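Local coordinates for Sfrice_029225 (Spodoptera frugiperda, PDB 6I50), which probably acts as a secreted cytokine of the tumour necrosis factor family, binding a TNF-type receptor as a trimer, at residues H7-T12 against Y41-T46; T84-L89 against R138-D143; T67-V72 against A161-P166; P2-H7 against P52-T57; L89-A94 against L127-G132. All blocks are in the same frame, centred on the assembly; numbering follows the deposited sequence.

Interaction 1: residues H7-T12 against Y41-T46; sequences HFHGNT and YPAPWT
Phe8 and His9 pair with Pro42 and Tyr41 as antiparallel strands in the inner sheet of the TNF jelly-roll sandwich. Among the backbone bonds, His9 N donates to Tyr41 O at 2.8 Å, Tyr41 N answers His9 O, and Ala43 N reaches His7 O at 2.9 Å. Between these bonds Phe8 and Pro42 form the non-hydrogen-bonded pair. One side chain adds to the polar set: Thr46 OG1, in the short helix 44-47, accepts from His7 N at 2.9 Å with a nearly straight N-H (163°).

Packing occupies both faces of the strand pair. With chi1 at 55°, CG of His9 stands between its backbone N and carbonyl carbon; the ring brings CD2 to 3.5 Å from Tyr41 O and CE1 to 3.7 Å from Ala43 CA, with Ala43 N over one ring face. An alanine in place of His9 would probably strip this cover from the Ala43 backbone and open a gap toward Pro150 and Phe154. To one side of His9, His7 CB rests 3.7 Å from Trp45 CZ2, while Trp45 NE1 bonds to Ala126 O of the second subunit and His7 ND1 pairs with Tyr73 OH. To the other, Asn11 and Tyr41 lie side by side, CB to CB at 3.8 Å, their amide and ring planes 74° apart. On the opposite face Leu56 touches Phe8 and Pro42, and Phe8 CD1 lies 3.6 Å from Pro42 CA.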
# COMPACT_ATOMS: atom_id res chain seq x y z
N HIS A 7 -14.77 -0.95 -4.31
CA HIS A 7 -13.76 0.05 -4.62
C HIS A 7 -14.48 1.31 -5.09
O HIS A 7 -15.33 1.24 -5.98
CB HIS A 7 -12.80 -0.43 -5.70
CG HIS A 7 -11.73 0.56 -6.05
ND1 HIS A 7 -10.54 0.64 -5.36
CD2 HIS A 7 -11.68 1.52 -7.00
CE1 HIS A 7 -9.79 1.60 -5.89
NE2 HIS A 7 -10.46 2.15 -6.88
N PHE A 8 -14.17 2.44 -4.46
CA PHE A 8 -14.75 3.73 -4.82
C PHE A 8 -13.62 4.67 -5.19
O PHE A 8 -12.63 4.76 -4.47
CB PHE A 8 -15.57 4.30 -3.66
CG PHE A 8 -16.53 3.32 -3.07
CD1 PHE A 8 -17.78 3.14 -3.64
CD2 PHE A 8 -16.18 2.56 -1.96
CE1 PHE A 8 -18.68 2.23 -3.11
CE2 PHE A 8 -17.08 1.65 -1.41
CZ PHE A 8 -18.33 1.48 -2.00
N HIS A 9 -13.77 5.38 -6.31
CA HIS A 9 -12.68 6.24 -6.75
C HIS A 9 -13.18 7.64 -7.05
O HIS A 9 -14.39 7.89 -7.15
CB HIS A 9 -11.94 5.64 -7.97
CG HIS A 9 -12.82 5.32 -9.14
ND1 HIS A 9 -12.59 4.24 -9.97
CD2 HIS A 9 -13.91 5.95 -9.65
CE1 HIS A 9 -13.50 4.21 -10.92
NE2 HIS A 9 -14.32 5.23 -10.75
N GLY A 10 -12.24 8.57 -7.16
CA GLY A 10 -12.60 9.96 -7.38
C GLY A 10 -13.24 10.14 -8.74
O GLY A 10 -12.78 9.61 -9.75
N ASN A 11 -14.33 10.91 -8.77
CA ASN A 11 -15.09 11.10 -10.00
C ASN A 11 -15.87 12.41 -9.89
O ASN A 11 -16.89 12.46 -9.20
CB ASN A 11 -16.01 9.92 -10.26
CG ASN A 11 -16.57 9.91 -11.67
OD1 ASN A 11 -16.57 10.92 -12.36
ND2 ASN A 11 -17.06 8.75 -12.10
N THR A 12 -15.40 13.44 -10.59
CA THR A 12 -16.03 14.75 -10.56
C THR A 12 -17.11 14.92 -11.63
O THR A 12 -17.52 16.06 -11.90
CB THR A 12 -14.98 15.85 -10.73
OG1 THR A 12 -14.14 15.56 -11.86
CG2 THR A 12 -14.11 15.96 -9.48
N TYR A 41 -17.13 7.56 -6.21
CA TYR A 41 -18.11 6.85 -7.01
C TYR A 41 -17.62 5.42 -7.16
O TYR A 41 -16.41 5.20 -7.34
CB TYR A 41 -18.30 7.48 -8.40
CG TYR A 41 -19.56 7.02 -9.09
CD1 TYR A 41 -20.77 7.66 -8.85
CD2 TYR A 41 -19.54 5.94 -9.96
CE1 TYR A 41 -21.93 7.24 -9.47
CE2 TYR A 41 -20.70 5.51 -10.58
CZ TYR A 41 -21.89 6.16 -10.33
OH TYR A 41 -23.05 5.74 -10.95
N PRO A 42 -18.51 4.43 -7.08
CA PRO A 42 -18.07 3.04 -7.24
C PRO A 42 -17.45 2.78 -8.60
O PRO A 42 -17.94 3.26 -9.63
CB PRO A 42 -19.37 2.24 -7.05
CG PRO A 42 -20.47 3.21 -7.35
CD PRO A 42 -19.96 4.53 -6.84
N ALA A 43 -16.34 2.03 -8.60
CA ALA A 43 -15.76 1.55 -9.84
C ALA A 43 -16.75 0.63 -10.56
O ALA A 43 -17.66 0.08 -9.93
CB ALA A 43 -14.45 0.80 -9.56
N PRO A 44 -16.60 0.45 -11.87
CA PRO A 44 -17.57 -0.37 -12.60
C PRO A 44 -17.74 -1.77 -12.03
O PRO A 44 -18.88 -2.27 -11.98
CB PRO A 44 -17.00 -0.38 -14.02
CG PRO A 44 -16.32 0.94 -14.14
CD PRO A 44 -15.70 1.18 -12.78
N TRP A 45 -16.66 -2.43 -11.61
CA TRP A 45 -16.83 -3.79 -11.09
C TRP A 45 -17.64 -3.79 -9.80
O TRP A 45 -18.33 -4.77 -9.50
CB TRP A 45 -15.47 -4.47 -10.90
CG TRP A 45 -14.62 -4.04 -9.72
CD1 TRP A 45 -13.51 -3.24 -9.76
CD2 TRP A 45 -14.77 -4.44 -8.34
NE1 TRP A 45 -12.98 -3.09 -8.49
CE2 TRP A 45 -13.74 -3.82 -7.61
CE3 TRP A 45 -15.69 -5.25 -7.66
CZ2 TRP A 45 -13.60 -3.99 -6.23
CZ3 TRP A 45 -15.55 -5.41 -6.29
CH2 TRP A 45 -14.51 -4.78 -5.59
N THR A 46 -17.57 -2.70 -9.04
CA THR A 46 -18.38 -2.59 -7.83
C THR A 46 -19.85 -2.35 -8.17
O THR A 46 -20.73 -2.99 -7.61
CB THR A 46 -17.82 -1.46 -6.96
OG1 THR A 46 -16.50 -1.82 -6.53
CG2 THR A 46 -18.70 -1.22 -5.75

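Interaction 2: residues T84-L89 against R138-D143; sequences TISWVL and RNTAGD
Ser86 O is gripped by Thr140 N at 2.9 Å and by a water at 3.0 Å, and Asn139 CA adds a CA-H...O approach of 3.3 Å. Thr140 N comes from above the carbonyl plane, 42° out of it. The same water accepts a long, weak bond from Ala141 N, so it links the turn after strand 134-139 back to the neighbouring strand. Two further backbone bonds complete the ladder: Val88 N to Arg138 O at 2.8 Å (165°) and Arg138 N to Val88 O at 3.0 Å.

The segments belong to adjacent antiparallel strands of the outer sheet of the TNF jelly roll, where strand 84-92 runs between 134-139 and 100-108. Thr140 CG2 stands anti to its carbonyl carbon, beside the backbone N; it presses on Ser86 OG at 3.2 Å and meets Val88 CG1 at 3.8 Å, the Val88 and Thr140 side chains crossing at about a right angle. Ser86 OG has its polar partner in Cys105 O. Trp87 packs between the sheets against strand 68-80, and its NE1 bonds to Cys121 O, beside the Cys105-Cys121 disulfide. Asn139 OD1 takes bonds from Tyr78 OH and His37 NE2, and Arg138 reaches Asp34 O through NE.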
# COMPACT_ATOMS: atom_id res chain seq x y z
N THR A 84 2.65 20.44 4.49
CA THR A 84 2.21 19.15 5.01
C THR A 84 0.81 18.84 4.50
O THR A 84 -0.09 19.69 4.56
CB THR A 84 2.21 19.14 6.54
OG1 THR A 84 3.54 19.40 7.01
CG2 THR A 84 1.72 17.81 7.07
N ILE A 85 0.63 17.63 3.98
CA ILE A 85 -0.67 17.10 3.62
C ILE A 85 -0.85 15.79 4.37
O ILE A 85 0.10 15.01 4.50
CB ILE A 85 -0.83 16.92 2.10
CG1 ILE A 85 0.39 16.21 1.50
CG2 ILE A 85 -0.99 18.28 1.42
CD1 ILE A 85 0.19 14.73 1.29
N SER A 86 -2.05 15.57 4.90
CA SER A 86 -2.29 14.39 5.71
C SER A 86 -3.78 14.11 5.75
O SER A 86 -4.59 15.05 5.76
CB SER A 86 -1.73 14.58 7.13
OG SER A 86 -1.99 13.45 7.96
N TRP A 87 -4.14 12.83 5.75
CA TRP A 87 -5.53 12.43 5.91
C TRP A 87 -5.66 11.42 7.04
O TRP A 87 -4.70 10.76 7.44
CB TRP A 87 -6.12 11.85 4.60
CG TRP A 87 -5.43 10.66 4.00
CD1 TRP A 87 -4.63 10.66 2.89
CD2 TRP A 87 -5.52 9.29 4.43
NE1 TRP A 87 -4.20 9.37 2.61
CE2 TRP A 87 -4.73 8.52 3.55
CE3 TRP A 87 -6.19 8.65 5.48
CZ2 TRP A 87 -4.59 7.14 3.69
CZ3 TRP A 87 -6.04 7.28 5.62
CH2 TRP A 87 -5.24 6.54 4.73
N VAL A 88 -6.89 11.32 7.55
CA VAL A 88 -7.26 10.34 8.56
C VAL A 88 -8.51 9.60 8.09
O VAL A 88 -9.38 10.17 7.44
CB VAL A 88 -7.52 10.99 9.94
CG1 VAL A 88 -6.19 11.36 10.60
CG2 VAL A 88 -8.41 12.21 9.80
N LEU A 89 -8.58 8.31 8.43
CA LEU A 89 -9.74 7.49 8.15
C LEU A 89 -10.58 7.43 9.43
O LEU A 89 -10.11 6.91 10.44
CB LEU A 89 -9.31 6.09 7.72
CG LEU A 89 -10.46 5.12 7.45
CD1 LEU A 89 -11.27 5.58 6.24
CD2 LEU A 89 -9.95 3.70 7.23
N ARG A 138 -10.95 12.25 6.00
CA ARG A 138 -10.84 13.69 6.18
C ARG A 138 -9.38 14.10 6.13
O ARG A 138 -8.49 13.33 6.51
CB ARG A 138 -11.44 14.14 7.53
CG ARG A 138 -12.95 14.09 7.59
CD ARG A 138 -13.49 14.67 8.89
NE ARG A 138 -14.94 14.69 8.88
CZ ARG A 138 -15.71 13.63 9.15
NH1 ARG A 138 -15.14 12.48 9.49
NH2 ARG A 138 -17.03 13.72 9.11
N ASN A 139 -9.12 15.31 5.66
CA ASN A 139 -7.79 15.87 5.82
C ASN A 139 -7.61 16.29 7.28
O ASN A 139 -8.58 16.61 7.97
CB ASN A 139 -7.58 17.05 4.87
CG ASN A 139 -7.73 16.64 3.41
OD1 ASN A 139 -7.39 15.52 3.03
ND2 ASN A 139 -8.26 17.55 2.60
N THR A 140 -6.37 16.25 7.75
CA THR A 140 -6.12 16.61 9.15
C THR A 140 -6.15 18.11 9.38
O THR A 140 -6.43 18.54 10.50
CB THR A 140 -4.78 16.05 9.62
OG1 THR A 140 -3.72 16.79 8.99
CG2 THR A 140 -4.66 14.59 9.25
N ALA A 141 -5.85 18.91 8.36
CA ALA A 141 -5.84 20.36 8.48
C ALA A 141 -6.73 20.96 7.41
O ALA A 141 -7.01 20.34 6.38
CB ALA A 141 -4.43 20.93 8.38
N GLY A 142 -7.15 22.19 7.65
CA GLY A 142 -8.16 22.80 6.82
C GLY A 142 -7.67 23.11 5.42
O GLY A 142 -6.51 23.47 5.20
N ASP A 143 -8.58 22.96 4.46
CA ASP A 143 -8.42 23.47 3.11
C ASP A 143 -7.16 22.95 2.43
O ASP A 143 -6.15 23.65 2.33
CB ASP A 143 -8.43 25.00 3.14
CG ASP A 143 -9.81 25.54 3.44
OD1 ASP A 143 -10.51 24.96 4.31
OD2 ASP A 143 -10.20 26.54 2.81
O HOH W 1 -3.81 17.99 5.68

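Interaction 3: residues T67-V72 against A161-P166; sequences TGVYLV and ADAEDP
Thr67 meets Ala163 with its methyl branch. From CB the side chain forks: CG2, anti to the backbone N, touches Ala163 O at 3.4 Å, whereas OG1, anti to the carbonyl carbon (chi1 -60°), turns to a different partner and bonds to Ala131 N. The threonine therefore bridges two loops, one by a methyl-to-carbonyl van der Waals contact and one by a hydrogen bond. A water reinforces the first link, accepting from Ala163 N at 2.9 Å and lying 2.7 Å from Thr67 O, to which it probably donates.

Beyond this point the two segments draw together as an antiparallel pair. Val69 N donates to Ala161 O at 3.0 Å (154°), and the return bond from Ala161 N to Val69 O is weak at 3.4 Å. Gly68 passes close to the same carbonyl, its CA 3.3 Å from Ala161 O; a beta carbon here would collide with that oxygen, which suits the position to glycine. Val69 CG2 and Ala163 CB then make a light apolar touch at 4.0 Å. Asp162 turns away from the pair and forms a salt bridge with Lys159.

The pairing extends the end of the long strand 144-161 of the inner TNF sheet. Strand 68-80 lies between it and strand 117-129, to which Gly68 and Tyr70 are bonded at Leu129 and Leu127, while Trp45 and Phe3 of the third subunit pack on Val69 and Ala161.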
# COMPACT_ATOMS: atom_id res chain seq x y z
N THR A 67 -19.82 -7.64 9.46
CA THR A 67 -18.73 -7.59 10.42
C THR A 67 -17.60 -8.53 10.01
O THR A 67 -17.84 -9.66 9.58
CB THR A 67 -19.26 -7.97 11.80
OG1 THR A 67 -20.28 -7.04 12.19
CG2 THR A 67 -18.14 -7.95 12.83
N GLY A 68 -16.36 -8.05 10.14
CA GLY A 68 -15.23 -8.92 9.87
C GLY A 68 -13.94 -8.12 9.84
O GLY A 68 -13.91 -6.92 10.12
N VAL A 69 -12.87 -8.83 9.50
CA VAL A 69 -11.57 -8.20 9.27
C VAL A 69 -11.46 -7.91 7.78
O VAL A 69 -11.59 -8.82 6.96
CB VAL A 69 -10.42 -9.08 9.76
CG1 VAL A 69 -9.07 -8.45 9.41
CG2 VAL A 69 -10.52 -9.28 11.26
N TYR A 70 -11.23 -6.64 7.45
CA TYR A 70 -11.14 -6.17 6.08
C TYR A 70 -9.75 -5.63 5.81
O TYR A 70 -9.14 -4.99 6.66
CB TYR A 70 -12.10 -5.00 5.80
CG TYR A 70 -13.57 -5.32 5.74
CD1 TYR A 70 -14.28 -5.66 6.88
CD2 TYR A 70 -14.25 -5.26 4.54
CE1 TYR A 70 -15.63 -5.92 6.83
CE2 TYR A 70 -15.60 -5.52 4.47
CZ TYR A 70 -16.28 -5.86 5.62
OH TYR A 70 -17.63 -6.12 5.53
N LEU A 71 -9.27 -5.84 4.58
CA LEU A 71 -8.18 -5.03 4.07
C LEU A 71 -8.78 -3.73 3.56
O LEU A 71 -9.64 -3.75 2.68
CB LEU A 71 -7.44 -5.76 2.95
CG LEU A 71 -6.35 -4.96 2.22
CD1 LEU A 71 -5.15 -4.73 3.14
CD2 LEU A 71 -5.92 -5.69 0.95
N VAL A 72 -8.38 -2.61 4.15
CA VAL A 72 -8.89 -1.29 3.79
C VAL A 72 -7.72 -0.49 3.24
O VAL A 72 -6.63 -0.50 3.83
CB VAL A 72 -9.51 -0.57 5.00
CG1 VAL A 72 -10.04 0.80 4.60
CG2 VAL A 72 -10.63 -1.42 5.61
N ALA A 161 -11.99 -12.11 6.46
CA ALA A 161 -12.38 -13.18 7.36
C ALA A 161 -13.53 -12.72 8.24
O ALA A 161 -13.67 -11.53 8.54
CB ALA A 161 -11.21 -13.63 8.24
N ASP A 162 -14.33 -13.68 8.68
CA ASP A 162 -15.29 -13.43 9.75
C ASP A 162 -14.55 -13.15 11.05
O ASP A 162 -13.42 -13.59 11.26
CB ASP A 162 -16.22 -14.63 9.95
CG ASP A 162 -17.13 -14.87 8.77
OD1 ASP A 162 -17.49 -13.90 8.08
OD2 ASP A 162 -17.50 -16.05 8.54
N ALA A 163 -15.21 -12.41 11.94
CA ALA A 163 -14.64 -12.13 13.24
C ALA A 163 -15.73 -11.63 14.18
O ALA A 163 -16.59 -10.84 13.77
CB ALA A 163 -13.51 -11.08 13.15
N GLU A 164 -15.69 -12.10 15.42
CA GLU A 164 -16.50 -11.52 16.47
C GLU A 164 -15.89 -10.20 16.93
O GLU A 164 -14.70 -9.94 16.72
CB GLU A 164 -16.61 -12.48 17.65
CG GLU A 164 -16.95 -13.90 17.26
CD GLU A 164 -18.40 -14.24 17.52
OE1 GLU A 164 -19.00 -13.63 18.43
OE2 GLU A 164 -18.94 -15.12 16.82
N ASP A 165 -16.71 -9.35 17.54
CA ASP A 165 -16.21 -8.11 18.12
C ASP A 165 -15.08 -8.40 19.10
O ASP A 165 -15.32 -9.09 20.11
CB ASP A 165 -17.34 -7.34 18.82
CG ASP A 165 -16.98 -5.89 19.09
OD1 ASP A 165 -15.80 -5.59 19.36
OD2 ASP A 165 -17.90 -5.04 19.02
N PRO A 166 -13.86 -7.92 18.86
CA PRO A 166 -12.73 -8.26 19.74
C PRO A 166 -12.58 -7.37 20.96
O PRO A 166 -11.71 -7.64 21.79
CB PRO A 166 -11.53 -8.07 18.80
CG PRO A 166 -11.94 -6.96 17.92
CD PRO A 166 -13.44 -7.10 17.71
O HOH W 2 -17.94 -12.01 10.93

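Interaction 4: residues P2-H7 against P52-T57; sequences PFIAAH and PRPTLT
Phe3 and Pro52 merely lie near each other through their carbonyl oxygens, both acceptors; the Phe3 ring packs instead on Trp45 and on Ala161 of the second subunit. Ile4, the centre of an inverse gamma turn, comes next. Its CA-H points at Pro52 O (3.5 Å, 162° at the hydrogen), and its CG1 lies 3.6 Å from that same oxygen, which is buried with no polar partner in the model. The other branch, CG2, meets Pro54 CD at 4.2 Å, the two side chains crossing at about a right angle. At Ala5 the carbonyl takes over: its O is 3.3 Å from Arg53 CB. Ala6 directs CB toward the second segment, 3.6 Å from Pro54 O.

Arg53 leaves the backbone with CG between N and the carbonyl carbon (chi1 59°). Its CD lies 3.7 Å from Ala5 O and also meets Ala6 CB. NH1 curls back to Pro54 O at 3.0 Å, on a lone pair of that carbonyl. An alanine in place of Arg53 would probably leave Pro54 O without this donor and open a gap beside Ala6 and Thr46.

Ile4, just before strand 5-10, and Ala6 within it are bonded to strand 144-161 of one sheet, and strand 55-56 is paired with 62-63 of the other; the loop 52-54 packs on this edge and joins the two sheets at one margin of a jelly-roll beta sandwich, the fold of TNF ligands.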
# COMPACT_ATOMS: atom_id res chain seq x y z
N PRO A 2 -18.93 -15.53 -1.09
CA PRO A 2 -19.26 -14.15 -1.49
C PRO A 2 -18.04 -13.25 -1.44
O PRO A 2 -17.20 -13.35 -0.54
CB PRO A 2 -20.32 -13.72 -0.47
CG PRO A 2 -20.76 -14.98 0.21
CD PRO A 2 -19.59 -15.91 0.17
N PHE A 3 -17.95 -12.35 -2.41
CA PHE A 3 -16.87 -11.37 -2.50
C PHE A 3 -17.40 -10.08 -1.88
O PHE A 3 -17.98 -9.23 -2.56
CB PHE A 3 -16.44 -11.18 -3.95
CG PHE A 3 -15.25 -10.28 -4.13
CD1 PHE A 3 -14.13 -10.42 -3.33
CD2 PHE A 3 -15.24 -9.33 -5.14
CE1 PHE A 3 -13.02 -9.61 -3.52
CE2 PHE A 3 -14.14 -8.51 -5.33
CZ PHE A 3 -13.03 -8.65 -4.52
N ILE A 4 -17.22 -9.94 -0.57
CA ILE A 4 -17.73 -8.79 0.17
C ILE A 4 -16.66 -7.71 0.07
O ILE A 4 -15.76 -7.60 0.90
CB ILE A 4 -18.08 -9.15 1.61
CG1 ILE A 4 -19.12 -10.28 1.61
CG2 ILE A 4 -18.60 -7.94 2.38
CD1 ILE A 4 -19.60 -10.67 2.98
N ALA A 5 -16.76 -6.88 -0.98
CA ALA A 5 -15.68 -5.98 -1.34
C ALA A 5 -16.23 -4.87 -2.21
O ALA A 5 -17.24 -5.05 -2.89
CB ALA A 5 -14.56 -6.72 -2.08
N ALA A 6 -15.56 -3.73 -2.19
CA ALA A 6 -15.97 -2.58 -2.99
C ALA A 6 -14.78 -1.65 -3.18
O ALA A 6 -13.89 -1.57 -2.32
CB ALA A 6 -17.14 -1.83 -2.34
N HIS A 7 -14.77 -0.95 -4.31
CA HIS A 7 -13.76 0.05 -4.62
C HIS A 7 -14.48 1.31 -5.09
O HIS A 7 -15.33 1.24 -5.98
CB HIS A 7 -12.80 -0.43 -5.70
CG HIS A 7 -11.73 0.56 -6.05
ND1 HIS A 7 -10.54 0.64 -5.36
CD2 HIS A 7 -11.68 1.52 -7.00
CE1 HIS A 7 -9.79 1.60 -5.89
NE2 HIS A 7 -10.46 2.15 -6.88
N PRO A 52 -23.28 -9.15 -1.95
CA PRO A 52 -23.42 -8.19 -0.85
C PRO A 52 -22.07 -7.55 -0.59
O PRO A 52 -21.03 -8.20 -0.70
CB PRO A 52 -23.88 -9.06 0.33
CG PRO A 52 -24.35 -10.34 -0.27
CD PRO A 52 -23.58 -10.53 -1.54
N ARG A 53 -22.08 -6.26 -0.27
CA ARG A 53 -20.82 -5.51 -0.25
C ARG A 53 -21.04 -4.20 0.49
O ARG A 53 -22.18 -3.76 0.65
CB ARG A 53 -20.33 -5.23 -1.68
CG ARG A 53 -21.34 -4.44 -2.51
CD ARG A 53 -20.63 -3.68 -3.61
NE ARG A 53 -21.53 -3.09 -4.61
CZ ARG A 53 -21.92 -1.82 -4.61
NH1 ARG A 53 -21.51 -0.99 -3.66
NH2 ARG A 53 -22.73 -1.38 -5.57
N PRO A 54 -19.96 -3.55 0.92
CA PRO A 54 -20.09 -2.17 1.41
C PRO A 54 -20.64 -1.26 0.32
O PRO A 54 -20.43 -1.48 -0.87
CB PRO A 54 -18.65 -1.78 1.78
CG PRO A 54 -17.94 -3.09 1.96
CD PRO A 54 -18.58 -4.03 0.98
N THR A 55 -21.33 -0.21 0.75
CA THR A 55 -21.96 0.72 -0.18
C THR A 55 -21.53 2.14 0.14
O THR A 55 -20.91 2.40 1.18
CB THR A 55 -23.50 0.59 -0.15
OG1 THR A 55 -23.98 0.80 1.19
CG2 THR A 55 -23.93 -0.79 -0.63
N LEU A 56 -21.85 3.06 -0.76
CA LEU A 56 -21.44 4.45 -0.66
C LEU A 56 -22.65 5.34 -0.40
O LEU A 56 -23.63 5.31 -1.15
CB LEU A 56 -20.73 4.90 -1.95
CG LEU A 56 -20.18 6.33 -1.97
CD1 LEU A 56 -19.03 6.47 -0.99
CD2 LEU A 56 -19.75 6.72 -3.39
N THR A 57 -22.58 6.12 0.67
CA THR A 57 -23.65 7.04 1.01
C THR A 57 -23.51 8.34 0.23
O THR A 57 -22.46 8.65 -0.35
CB THR A 57 -23.68 7.33 2.51
OG1 THR A 57 -22.61 8.23 2.84
CG2 THR A 57 -23.53 6.04 3.33

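Interaction 5: residues L89-A94 against L127-G132; sequences LHRTNA and LFLKAG
Leu127 reaches Leu89 tip to tip, CD1 to CD2 at 4.2 Å, a light apolar touch between the two strands. The next residue supplies the polar centre of the contact. Phe128 O accepts from Arg91 NH2 at 3.2 Å in a nearly straight bond (159°); the oxygen lies at the edge of the guanidinium, near its plane, and the donor sits on a carbonyl lone pair. A water joins the same two groups a second time, 2.7 Å from both Arg91 NH1 and Phe128 O, so that the guanidinium is held by two routes. The Arg91 chain bends at chi2 (-112°, away from a staggered value) and again at chi3. Salt bridges from NH1 to Glu100 and from NH2 to Asp133 probably hold the charged head in this orientation. Leu129 adds its CD2 at 3.9 Å from Arg91 NH2, the two side chains crossing obliquely.

Lys130 carries its amine away from the contact to Asp165, while its CB faces Asn93 loosely. Asn93 ND2 then closes on the turn, 3.3 Å from Gly132 C, but its hydrogen bond goes to Asp133 OD1. At Gly132 a beta carbon would jam against the carbonyl O of Ala131 and crowd Asn93 ND2. A second water bridges the segments, accepting from Ala94 N and donating to Gly132 O.

The axes of the short segments 89-92 and 127-129 approach to 10.4 Å, 30° apart in direction, and face each other across the sandwich: the first lies between strands 100-108 and 134-139, the second beside strand 68-80.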
# COMPACT_ATOMS: atom_id res chain seq x y z
N LEU A 89 -8.58 8.31 8.43
CA LEU A 89 -9.74 7.49 8.15
C LEU A 89 -10.58 7.43 9.43
O LEU A 89 -10.11 6.91 10.44
CB LEU A 89 -9.31 6.09 7.72
CG LEU A 89 -10.46 5.12 7.45
CD1 LEU A 89 -11.27 5.58 6.24
CD2 LEU A 89 -9.95 3.70 7.23
N HIS A 90 -11.79 7.97 9.38
CA HIS A 90 -12.66 8.06 10.55
C HIS A 90 -13.74 6.99 10.51
O HIS A 90 -14.44 6.85 9.50
CB HIS A 90 -13.32 9.44 10.64
CG HIS A 90 -12.40 10.51 11.12
ND1 HIS A 90 -12.52 11.83 10.73
CD2 HIS A 90 -11.34 10.46 11.97
CE1 HIS A 90 -11.58 12.55 11.32
NE2 HIS A 90 -10.85 11.74 12.08
N ARG A 91 -13.90 6.27 11.61
CA ARG A 91 -14.94 5.27 11.76
C ARG A 91 -16.01 5.77 12.73
O ARG A 91 -15.69 6.22 13.84
CB ARG A 91 -14.37 3.94 12.26
CG ARG A 91 -15.35 2.78 12.16
CD ARG A 91 -15.79 2.30 13.52
NE ARG A 91 -14.66 1.91 14.36
CZ ARG A 91 -14.04 0.74 14.28
NH1 ARG A 91 -13.02 0.48 15.09
NH2 ARG A 91 -14.43 -0.18 13.41
N THR A 92 -17.26 5.72 12.30
CA THR A 92 -18.39 6.07 13.14
C THR A 92 -19.38 4.91 13.13
O THR A 92 -19.37 4.06 12.24
CB THR A 92 -19.09 7.36 12.67
OG1 THR A 92 -19.42 7.24 11.28
CG2 THR A 92 -18.18 8.57 12.88
N ASN A 93 -20.24 4.89 14.14
CA ASN A 93 -21.22 3.82 14.30
C ASN A 93 -22.22 4.29 15.33
O ASN A 93 -21.88 5.08 16.22
CB ASN A 93 -20.55 2.50 14.72
CG ASN A 93 -21.51 1.33 14.73
OD1 ASN A 93 -22.43 1.28 15.54
ND2 ASN A 93 -21.27 0.35 13.85
N ALA A 94 -23.46 3.81 15.22
CA ALA A 94 -24.48 4.21 16.18
C ALA A 94 -24.09 3.85 17.61
O ALA A 94 -24.57 4.50 18.55
CB ALA A 94 -25.82 3.55 15.83
N LEU A 127 -8.17 -4.29 9.10
CA LEU A 127 -8.90 -3.58 10.14
C LEU A 127 -10.17 -4.34 10.50
O LEU A 127 -10.84 -4.89 9.62
CB LEU A 127 -9.26 -2.16 9.69
CG LEU A 127 -8.10 -1.22 9.38
CD1 LEU A 127 -8.63 0.03 8.67
CD2 LEU A 127 -7.33 -0.87 10.65
N PHE A 128 -10.51 -4.37 11.78
CA PHE A 128 -11.79 -4.93 12.18
C PHE A 128 -12.87 -3.89 11.98
O PHE A 128 -12.77 -2.77 12.50
CB PHE A 128 -11.77 -5.39 13.64
CG PHE A 128 -13.12 -5.81 14.13
CD1 PHE A 128 -13.60 -7.09 13.86
CD2 PHE A 128 -13.92 -4.92 14.83
CE1 PHE A 128 -14.86 -7.47 14.29
CE2 PHE A 128 -15.18 -5.30 15.26
CZ PHE A 128 -15.65 -6.57 14.99
N LEU A 129 -13.91 -4.25 11.23
CA LEU A 129 -15.04 -3.37 10.98
C LEU A 129 -16.33 -4.08 11.35
O LEU A 129 -16.47 -5.29 11.14
CB LEU A 129 -15.10 -2.93 9.51
CG LEU A 129 -13.83 -2.27 8.97
CD1 LEU A 129 -13.95 -2.02 7.48
CD2 LEU A 129 -13.55 -0.96 9.70
N LYS A 130 -17.28 -3.33 11.90
CA LYS A 130 -18.59 -3.86 12.27
C LYS A 130 -19.64 -3.48 11.24
O LYS A 130 -19.61 -2.39 10.66
CB LYS A 130 -19.04 -3.34 13.64
CG LYS A 130 -18.17 -3.75 14.80
CD LYS A 130 -18.86 -3.49 16.13
CE LYS A 130 -20.05 -4.43 16.31
NZ LYS A 130 -20.37 -4.61 17.75
N ALA A 131 -20.60 -4.38 11.04
CA ALA A 131 -21.82 -4.01 10.34
C ALA A 131 -22.39 -2.73 10.96
O ALA A 131 -22.46 -2.60 12.18
CB ALA A 131 -22.85 -5.14 10.41
N GLY A 132 -22.74 -1.78 10.10
CA GLY A 132 -23.22 -0.49 10.55
C GLY A 132 -22.16 0.59 10.67
O GLY A 132 -22.51 1.76 10.86
O HOH W 3 -11.50 -1.73 14.70
O HOH W 4 -24.33 2.44 12.93

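The five contacts are spread over both sheets of one TNF jelly roll. Interactions 1 and 4 share His7 and strand 5-10, with centres about 11 Å apart, and both reach the second subunit. Interaction 3 lies beside interaction 5, centres about 10 Å apart, with Pro166 CD packed on Phe128 CE2 at 3.5 Å; it also meets interaction 4, where Tyr70 OH lies 3.8 Å from Ile4 CG2. Interaction 2 continues along strand 84-92 from interaction 5, sharing Leu89, and touches Val72 of interaction 3 through it. Interactions 1 and 2 lie on opposite sides of the chain's centre, about 21 Å apart between centres. Interactions 1, 3 and 4 all border other subunits of the trimer.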